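Local coordinates for FAD-binding oxidoreductase (Gulosibacter chungangensis, PDB 7PBG), which oxidises 4-alkylphenols, dehydrogenating 4-ethylphenol to 4-vinylphenol, with a covalently bound FAD cofactor, at the interface of chains A and B. Residues are numbered along the deposited sequence; one frame, centred on the assembly and turned at random. Chains: chain A/B, FAD-binding oxidoreductase.

The interface of chains A and B. Residues chain A 186, 191-195, 198, 211; chain B 496-497, 500.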
loop_
_atom_site.group_PDB
_atom_site.type_symbol
_atom_site.label_atom_id
_atom_site.label_comp_id
_atom_site.label_asym_id
_atom_site.label_seq_id
_atom_site.Cartn_x
_atom_site.Cartn_y
_atom_site.Cartn_z
ATOM N N LEU A 186 8.933 -3.158 -19.281
ATOM C CA LEU A 186 9.371 -4.435 -18.710
ATOM C C LEU A 186 10.659 -4.863 -19.423
ATOM O O LEU A 186 11.060 -4.238 -20.390
ATOM C CB LEU A 186 8.275 -5.492 -18.832
ATOM C CG LEU A 186 6.990 -5.168 -18.073
ATOM C CD1 LEU A 186 5.871 -6.152 -18.457
ATOM C CD2 LEU A 186 7.231 -5.191 -16.584
ATOM N N VAL A 191 5.424 -2.445 -22.775
ATOM C CA VAL A 191 4.959 -1.362 -21.870
ATOM C C VAL A 191 3.790 -1.920 -21.060
ATOM O O VAL A 191 2.796 -2.437 -21.660
ATOM C CB VAL A 191 4.566 -0.065 -22.584
ATOM C CG1 VAL A 191 4.081 0.965 -21.587
ATOM C CG2 VAL A 191 5.716 0.530 -23.376
ATOM N N LEU A 192 3.876 -1.721 -19.746
ATOM C CA LEU A 192 2.825 -2.097 -18.777
ATOM C C LEU A 192 2.316 -0.805 -18.141
ATOM O O LEU A 192 3.135 0.040 -17.740
ATOM C CB LEU A 192 3.452 -2.993 -17.719
ATOM C CG LEU A 192 2.650 -3.150 -16.421
ATOM C CD1 LEU A 192 1.465 -4.054 -16.699
ATOM C CD2 LEU A 192 3.509 -3.770 -15.305
ATOM N N ARG A 193 1.009 -0.661 -18.020
ATOM C CA ARG A 193 0.381 0.394 -17.204
ATOM C C ARG A 193 -0.314 -0.296 -16.037
ATOM O O ARG A 193 -1.215 -1.165 -16.267
ATOM C CB ARG A 193 -0.521 1.251 -18.077
ATOM C CG ARG A 193 0.239 2.132 -19.060
ATOM C CD ARG A 193 -0.659 3.019 -19.823
ATOM N NE ARG A 193 0.108 4.056 -20.513
ATOM C CZ ARG A 193 -0.402 5.145 -21.068
ATOM N NH1 ARG A 193 -1.713 5.371 -21.058
ATOM N NH2 ARG A 193 0.426 6.038 -21.594
ATOM N N THR A 194 0.078 0.082 -14.818
ATOM C CA THR A 194 -0.366 -0.621 -13.591
ATOM C C THR A 194 -1.794 -0.171 -13.289
ATOM O O THR A 194 -2.219 0.941 -13.725
ATOM C CB THR A 194 0.554 -0.391 -12.402
ATOM O OG1 THR A 194 0.538 1.011 -12.114
ATOM C CG2 THR A 194 1.940 -0.901 -12.696
ATOM N N GLY A 195 -2.513 -1.016 -12.623
ATOM C CA GLY A 195 -3.818 -0.658 -12.037
ATOM C C GLY A 195 -4.822 -0.294 -13.104
ATOM O O GLY A 195 -4.950 -1.004 -14.135
ATOM N N GLY A 198 -4.392 0.008 -17.074
ATOM C CA GLY A 198 -4.629 -1.165 -17.929
ATOM C C GLY A 198 -5.928 -1.057 -18.719
ATOM O O GLY A 198 -6.115 -1.787 -19.711
ATOM N N GLN A 211 -7.129 -2.956 -9.630
ATOM C CA GLN A 211 -7.427 -3.629 -10.907
ATOM C C GLN A 211 -8.086 -4.922 -10.444
ATOM O O GLN A 211 -7.853 -5.268 -9.305
ATOM C CB GLN A 211 -6.151 -3.967 -11.696
ATOM C CG GLN A 211 -5.142 -4.845 -10.949
ATOM C CD GLN A 211 -4.633 -4.213 -9.672
ATOM O OE1 GLN A 211 -3.981 -3.183 -9.740
ATOM N NE2 GLN A 211 -4.889 -4.823 -8.501
ATOM N N ILE B 496 -1.256 -6.739 -21.488
ATOM C CA ILE B 496 0.062 -6.902 -20.817
ATOM C C ILE B 496 -0.130 -7.192 -19.319
ATOM O O ILE B 496 0.677 -7.879 -18.753
ATOM C CB ILE B 496 0.976 -5.705 -21.084
ATOM C CG1 ILE B 496 2.376 -5.953 -20.527
ATOM C CG2 ILE B 496 0.348 -4.427 -20.558
ATOM C CD1 ILE B 496 3.028 -7.229 -21.058
ATOM N N GLN B 497 -1.181 -6.677 -18.683
ATOM C CA GLN B 497 -1.380 -6.961 -17.248
ATOM C C GLN B 497 -1.620 -8.464 -17.072
ATOM O O GLN B 497 -0.963 -9.074 -16.222
ATOM C CB GLN B 497 -2.590 -6.217 -16.678
ATOM C CG GLN B 497 -2.256 -4.943 -15.967
ATOM C CD GLN B 497 -3.483 -4.244 -15.431
ATOM O OE1 GLN B 497 -4.551 -4.835 -15.221
ATOM N NE2 GLN B 497 -3.352 -2.962 -15.194
ATOM N N SER B 500 1.477 -10.443 -17.654
ATOM C CA SER B 500 2.412 -10.303 -16.511
ATOM C C SER B 500 1.920 -11.210 -15.372
ATOM O O SER B 500 2.696 -11.895 -14.752
ATOM C CB SER B 500 2.545 -8.903 -16.117
ATOM O OG SER B 500 3.085 -8.171 -17.202
#
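The side chains of A:Leu192 and B:Ile496 cross at about a right angle in the apolar centre of a patch where helix 492-508 of chain B packs against strands 179-186 and 191-193 of chain A; the B:Ile496 methyl CG2 also sits 3.8 Å from the backbone carbon A:Leu192 CA. The contact, repeated by the two-fold axis of the deposited assembly, which may or may not be the dimer in solution, illustrates how a few apolar side chains and one amide can together seat a helix against strands. B:Ile496 carries CG1 anti to its backbone N (chi1 -174°), and its CD1 meets A:Leu186 CD1 tip to tip, 4.0 Å away. The same leucine methyl touches B:Ser500 OG, a hydroxyl turned back into its own helix, where it donates to B:Ile496 O at 2.9 Å. Farther out, A:Leu192 CD1 lies across the aliphatic part of B:Gln497, 3.9 Å from CG. Beyond CG that chain runs extended (chi2 180°) and delivers its amide nitrogen to the backbone at the end of strand 191-193 and just beyond it. There NE2 donates to two carbonyls, A:Arg193 O at 3.0 Å and A:Gly195 O, both near the amide plane, so the pair should fix the amide's rotation. A leucine in place of B:Gln497 would probably leave both carbonyls without this donor and the rim without its polar tie. The bond from B:Gln497 NE2 to A:Gly195 O measures 2.7 Å and arrives on a carbonyl lone pair, at a C=O...N angle of 131°.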